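Local coordinates for tautomerase domain-containing protein (Gammaproteobacteria bacterium SG8_31, PDB 7M59), which is a small tautomerase-family protein of the MIF clan, built round a beta-alpha-beta unit that assembles with five further copies into a hexamer, at residues Met19-Ala22 and Ile23-Val27; Glu44-Gly47 and Ala48-Val51. All coordinates share one frame; numbering follows the deposited sequence.

Contact 1: Met19-Ala22 and Ile23-Val27; sequences MAEA and ITRAV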
ATOM      1  N   MET A  19      -8.527  17.248   5.438  1.00 23.37           N
ATOM      2  CA  MET A  19      -8.869  15.881   5.060  1.00 22.05           C
ATOM      3  C   MET A  19      -8.403  14.890   6.114  1.00 20.98           C
ATOM      4  O   MET A  19      -9.148  13.981   6.497  1.00 21.91           O
ATOM      5  CB  MET A  19      -8.259  15.532   3.702  1.00 22.30           C
ATOM      6  CG  MET A  19      -8.664  14.143   3.216  1.00 22.03           C
ATOM      7  SD  MET A  19      -7.753  13.590   1.765  1.00 22.33           S
ATOM      8  CE  MET A  19      -6.108  13.332   2.418  1.00 22.11           C
ATOM      9  N   ALA A  20      -7.162  15.044   6.586  1.00 21.66           N
ATOM     10  CA  ALA A  20      -6.626  14.096   7.559  1.00 22.07           C
ATOM     11  C   ALA A  20      -7.422  14.142   8.856  1.00 24.52           C
ATOM     12  O   ALA A  20      -7.717  13.100   9.454  1.00 23.04           O
ATOM     13  CB  ALA A  20      -5.148  14.395   7.816  1.00 22.22           C
ATOM     14  N   GLU A  21      -7.796  15.344   9.298  1.00 24.87           N
ATOM     15  CA  GLU A  21      -8.593  15.467  10.515  1.00 26.04           C
ATOM     16  C   GLU A  21      -9.986  14.880  10.334  1.00 23.61           C
ATOM     17  O   GLU A  21     -10.489  14.177  11.218  1.00 24.99           O
ATOM     18  CB  GLU A  21      -8.667  16.937  10.931  1.00 26.26           C
ATOM     19  CG  GLU A  21      -7.335  17.458  11.426  1.00 26.92           C
ATOM     20  CD  GLU A  21      -7.343  18.946  11.727  1.00 35.44           C
ATOM     21  OE1 GLU A  21      -8.370  19.605  11.458  1.00 38.43           O
ATOM     22  OE2 GLU A  21      -6.306  19.452  12.210  1.00 33.73           O
ATOM     23  N   ALA A  22     -10.624  15.150   9.195  1.00 23.36           N
ATOM     24  CA  ALA A  22     -11.965  14.626   8.956  1.00 22.13           C
ATOM     25  C   ALA A  22     -11.959  13.104   8.858  1.00 23.82           C
ATOM     26  O   ALA A  22     -12.882  12.443   9.343  1.00 23.49           O
ATOM     27  CB  ALA A  22     -12.545  15.242   7.687  1.00 24.02           C
ATOM     28  N   ILE A  23     -10.926  12.534   8.234  1.00 22.87           N
ATOM     29  CA  ILE A  23     -10.818  11.076   8.182  1.00 21.78           C
ATOM     30  C   ILE A  23     -10.594  10.506   9.575  1.00 21.81           C
ATOM     31  O   ILE A  23     -11.166   9.470   9.935  1.00 22.19           O
ATOM     32  CB  ILE A  23      -9.705  10.653   7.204  1.00 20.16           C
ATOM     33  CG1 ILE A  23     -10.171  10.891   5.768  1.00 19.89           C
ATOM     34  CG2 ILE A  23      -9.341   9.181   7.417  1.00 20.55           C
ATOM     35  CD1 ILE A  23      -9.078  10.702   4.700  1.00 20.75           C
ATOM     36  N   THR A  24      -9.756  11.166  10.380  1.00 21.91           N
ATOM     37  CA  THR A  24      -9.511  10.696  11.739  1.00 21.59           C
ATOM     38  C   THR A  24     -10.811  10.648  12.536  1.00 24.49           C
ATOM     39  O   THR A  24     -11.116   9.644  13.194  1.00 23.43           O
ATOM     40  CB  THR A  24      -8.476  11.599  12.419  1.00 22.68           C
ATOM     41  OG1 THR A  24      -7.264  11.590  11.648  1.00 24.80           O
ATOM     42  CG2 THR A  24      -8.169  11.114  13.845  1.00 23.22           C
ATOM     43  N   ARG A  25     -11.604  11.723  12.465  1.00 23.21           N
ATOM     44  CA  ARG A  25     -12.901  11.741  13.140  1.00 24.99           C
ATOM     45  C   ARG A  25     -13.837  10.676  12.579  1.00 25.97           C
ATOM     46  O   ARG A  25     -14.510   9.972  13.342  1.00 26.26           O
ATOM     47  CB  ARG A  25     -13.545  13.124  13.013  1.00 27.81           C
ATOM     48  CG  ARG A  25     -12.863  14.214  13.824  1.00 33.01           C
ATOM     49  CD  ARG A  25     -13.727  15.469  13.874  1.00 33.10           C
ATOM     50  NE  ARG A  25     -14.003  15.994  12.540  1.00 35.27           N
ATOM     51  CZ  ARG A  25     -13.195  16.821  11.880  1.00 33.99           C
ATOM     52  NH1 ARG A  25     -12.058  17.224  12.431  1.00 35.79           N
ATOM     53  NH2 ARG A  25     -13.528  17.249  10.669  1.00 34.26           N
ATOM     54  N   ALA A  26     -13.893  10.543  11.248  1.00 24.54           N
ATOM     55  CA  ALA A  26     -14.776   9.553  10.634  1.00 25.28           C
ATOM     56  C   ALA A  26     -14.432   8.139  11.089  1.00 24.26           C
ATOM     57  O   ALA A  26     -15.325   7.354  11.429  1.00 23.87           O
ATOM     58  CB  ALA A  26     -14.711   9.650   9.108  1.00 23.67           C
ATOM     59  N   VAL A  27     -13.144   7.789  11.090  1.00 21.38           N
ATOM     60  CA  VAL A  27     -12.755   6.445  11.506  1.00 20.85           C
ATOM     61  C   VAL A  27     -13.068   6.233  12.984  1.00 23.17           C
ATOM     62  O   VAL A  27     -13.640   5.209  13.373  1.00 22.80           O
ATOM     63  CB  VAL A  27     -11.268   6.202  11.186  1.00 21.84           C
ATOM     64  CG1 VAL A  27     -10.774   4.900  11.817  1.00 20.91           C
ATOM     65  CG2 VAL A  27     -11.085   6.183   9.675  1.00 20.96           C
TER
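The guanidinium of R25 is the one flat group that matters here, and one of its faces lies back over the preceding turn. E21 O and A22 CA both sit against that face, A22 CA 3.5 Å from R25 NH2, each displaced toward the rim of the group. A bend at chi3 (-59°) folds the arginine chain back this way, and its NH1 comes to rest beside the CB of E21. The carboxylate is near R25 but makes no salt bridge with it: E21 OE1 and R25 NH1 are 4.5 Å apart, and E21 OE2 is instead hydrogen-bonded to Q17 one turn earlier.

On the buried side, A20 O takes two bonds, from T24 N at 3.0 Å and from T24 OG1 at 2.7 Å, the two donors arriving from opposite faces of the carbonyl plane. With chi1 at -58° the hydroxyl stands beside its own backbone N, which lets it turn back to that carbonyl, and the hydroxyl of this buried residue thereby finds an acceptor within the helix. M19 and I23 run side by side in the same direction, M19 CG meeting I23 CD1 at 3.8 Å; both reach C5 of strand 2-8. The backbone bonds of the helix run on through I23 N to M19 O, R25 N to E21 O and A26 N to A22 O, the last at 2.9 Å.

A22 and A26 also pack on A26 and A22 of a second subunit. This is an amphipathic helix with i to i+4 bonding, the crossover helix of the tautomerase beta-alpha-beta unit, covering strands 2-8 and 39-45.

Contact 2: Glu44-Gly47 and Ala48-Val51; sequences ETPG and AHHV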
ATOM      1  N   GLU A  44       0.880  12.341  -2.637  1.00 20.78           N
ATOM      2  CA  GLU A  44       0.421  13.062  -3.819  1.00 20.83           C
ATOM      3  C   GLU A  44       1.071  12.514  -5.078  1.00 21.47           C
ATOM      4  O   GLU A  44       2.256  12.161  -5.076  1.00 22.54           O
ATOM      5  CB  GLU A  44       0.746  14.553  -3.718  1.00 22.60           C
ATOM      6  CG  GLU A  44       0.038  15.267  -2.607  1.00 23.98           C
ATOM      7  CD  GLU A  44       0.574  16.675  -2.416  1.00 27.66           C
ATOM      8  OE1 GLU A  44       1.806  16.838  -2.274  1.00 30.66           O
ATOM      9  OE2 GLU A  44      -0.238  17.612  -2.440  1.00 27.70           O
ATOM     10  N   THR A  45       0.302  12.491  -6.158  1.00 21.01           N
ATOM     11  CA  THR A  45       0.754  12.064  -7.471  1.00 21.47           C
ATOM     12  C   THR A  45       0.132  12.959  -8.527  1.00 21.62           C
ATOM     13  O   THR A  45      -0.910  13.584  -8.291  1.00 21.47           O
ATOM     14  CB  THR A  45       0.395  10.595  -7.755  1.00 23.64           C
ATOM     15  OG1 THR A  45      -0.895  10.291  -7.206  1.00 23.60           O
ATOM     16  CG2 THR A  45       1.450   9.667  -7.169  1.00 24.13           C
ATOM     17  N   PRO A  46       0.739  13.039  -9.708  1.00 21.78           N
ATOM     18  CA  PRO A  46       0.080  13.730 -10.817  1.00 23.42           C
ATOM     19  C   PRO A  46      -1.209  13.022 -11.204  1.00 24.80           C
ATOM     20  O   PRO A  46      -1.372  11.812 -11.010  1.00 21.15           O
ATOM     21  CB  PRO A  46       1.111  13.658 -11.950  1.00 26.26           C
ATOM     22  CG  PRO A  46       2.396  13.352 -11.305  1.00 29.23           C
ATOM     23  CD  PRO A  46       2.081  12.553 -10.078  1.00 24.84           C
ATOM     24  N   GLY A  47      -2.137  13.794 -11.768  1.00 24.57           N
ATOM     25  CA  GLY A  47      -3.370  13.200 -12.244  1.00 23.77           C
ATOM     26  C   GLY A  47      -3.144  12.079 -13.236  1.00 24.16           C
ATOM     27  O   GLY A  47      -3.896  11.104 -13.254  1.00 23.12           O
ATOM     28  N   ALA A  48      -2.105  12.203 -14.073  1.00 24.84           N
ATOM     29  CA  ALA A  48      -1.802  11.194 -15.079  1.00 25.23           C
ATOM     30  C   ALA A  48      -1.446   9.846 -14.473  1.00 23.62           C
ATOM     31  O   ALA A  48      -1.509   8.828 -15.176  1.00 25.45           O
ATOM     32  CB  ALA A  48      -0.661  11.677 -15.977  1.00 28.84           C
ATOM     33  N   HIS A  49      -1.082   9.812 -13.193  1.00 23.80           N
ATOM     34  CA  HIS A  49      -0.756   8.562 -12.520  1.00 21.63           C
ATOM     35  C   HIS A  49      -1.980   7.870 -11.943  1.00 21.35           C
ATOM     36  O   HIS A  49      -1.838   6.812 -11.316  1.00 20.77           O
ATOM     37  CB  HIS A  49       0.261   8.811 -11.403  1.00 20.25           C
ATOM     38  CG  HIS A  49       1.644   9.108 -11.897  1.00 22.52           C
ATOM     39  ND1 HIS A  49       2.749   9.065 -11.075  1.00 23.75           N
ATOM     40  CD2 HIS A  49       2.102   9.454 -13.125  1.00 26.65           C
ATOM     41  CE1 HIS A  49       3.829   9.375 -11.774  1.00 26.01           C
ATOM     42  NE2 HIS A  49       3.464   9.609 -13.022  1.00 26.88           N
ATOM     43  N   HIS A  50      -3.164   8.449 -12.113  1.00 20.60           N
ATOM     44  CA  HIS A  50      -4.429   7.845 -11.706  1.00 20.43           C
ATOM     45  C   HIS A  50      -5.165   7.464 -12.978  1.00 23.50           C
ATOM     46  O   HIS A  50      -5.643   8.342 -13.703  1.00 24.02           O
ATOM     47  CB  HIS A  50      -5.274   8.812 -10.883  1.00 20.94           C
ATOM     48  CG  HIS A  50      -4.645   9.215  -9.591  1.00 20.23           C
ATOM     49  ND1 HIS A  50      -5.225   8.947  -8.370  1.00 20.58           N
ATOM     50  CD2 HIS A  50      -3.484   9.862  -9.326  1.00 20.15           C
ATOM     51  CE1 HIS A  50      -4.446   9.410  -7.408  1.00 20.50           C
ATOM     52  NE2 HIS A  50      -3.387   9.973  -7.962  1.00 20.68           N
ATOM     53  N   VAL A  51      -5.250   6.168 -13.260  1.00 22.20           N
ATOM     54  CA  VAL A  51      -5.884   5.691 -14.489  1.00 22.86           C
ATOM     55  C   VAL A  51      -7.061   4.816 -14.076  1.00 23.74           C
ATOM     56  O   VAL A  51      -6.890   3.660 -13.661  1.00 22.59           O
ATOM     57  CB  VAL A  51      -4.900   4.955 -15.401  1.00 23.10           C
ATOM     58  CG1 VAL A  51      -5.558   4.588 -16.725  1.00 25.36           C
ATOM     59  CG2 VAL A  51      -3.680   5.835 -15.648  1.00 25.12           C
TER
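Side-chain hydrogen bonding joins T45 to H50: OG1 of T45 lies at the edge of the imidazole, near its plane, 2.6 Å from NE2 of H50, and either could be the donor. A chi1 of 37° places that hydroxyl between the threonine's backbone N and carbonyl carbon, turned toward H50 NE2. The other ring nitrogen, H50 ND1, bonds to Y39 OH of a neighbouring subunit, so the imidazole is held at both nitrogens and its rotation is fixed.

Two backbone bonds close the turn, H49 N to P46 O and H50 N to G47 O, each 3.0 Å long. Both are i to i+3 bonds, the pattern of a 3-10 turn. P46 O also meets the edge of the H50 ring, 3.3 Å from CD2.

The apolar part is a CH-pi contact: P46 CD sits over one face of the H49 ring, 3.9 Å from its centroid and 20° off the normal. NE2 of that ring bonds to K16 of the same neighbouring subunit.

Together these contacts make a compact 3-10 turn linking strand 39-45 to strand 50-52, whose H50 and V51 pair antiparallel with a strand of that subunit, extending the sheet across the interface of the tautomerase assembly.

How the contacts relate
Contacts 1 and 2 follow in series along the chain and do not touch: their centres are 23 Å apart, their nearest atoms about 8 Å, and they lie on opposite sides of the chain's centre. Strand 39-45 connects them: the helix of contact 1 packs on V40 and I42 through M19, A20, I23 and T24, and the far end of the same strand runs into the turn of contact 2. The assembly brings the two kinds of segment together. A20 of contact 1 packs on V51 of another subunit, a residue of that subunit's contact 2, while a different subunit meets the helix through its own helix, with M19 on T30 and I23 on V27 of that copy.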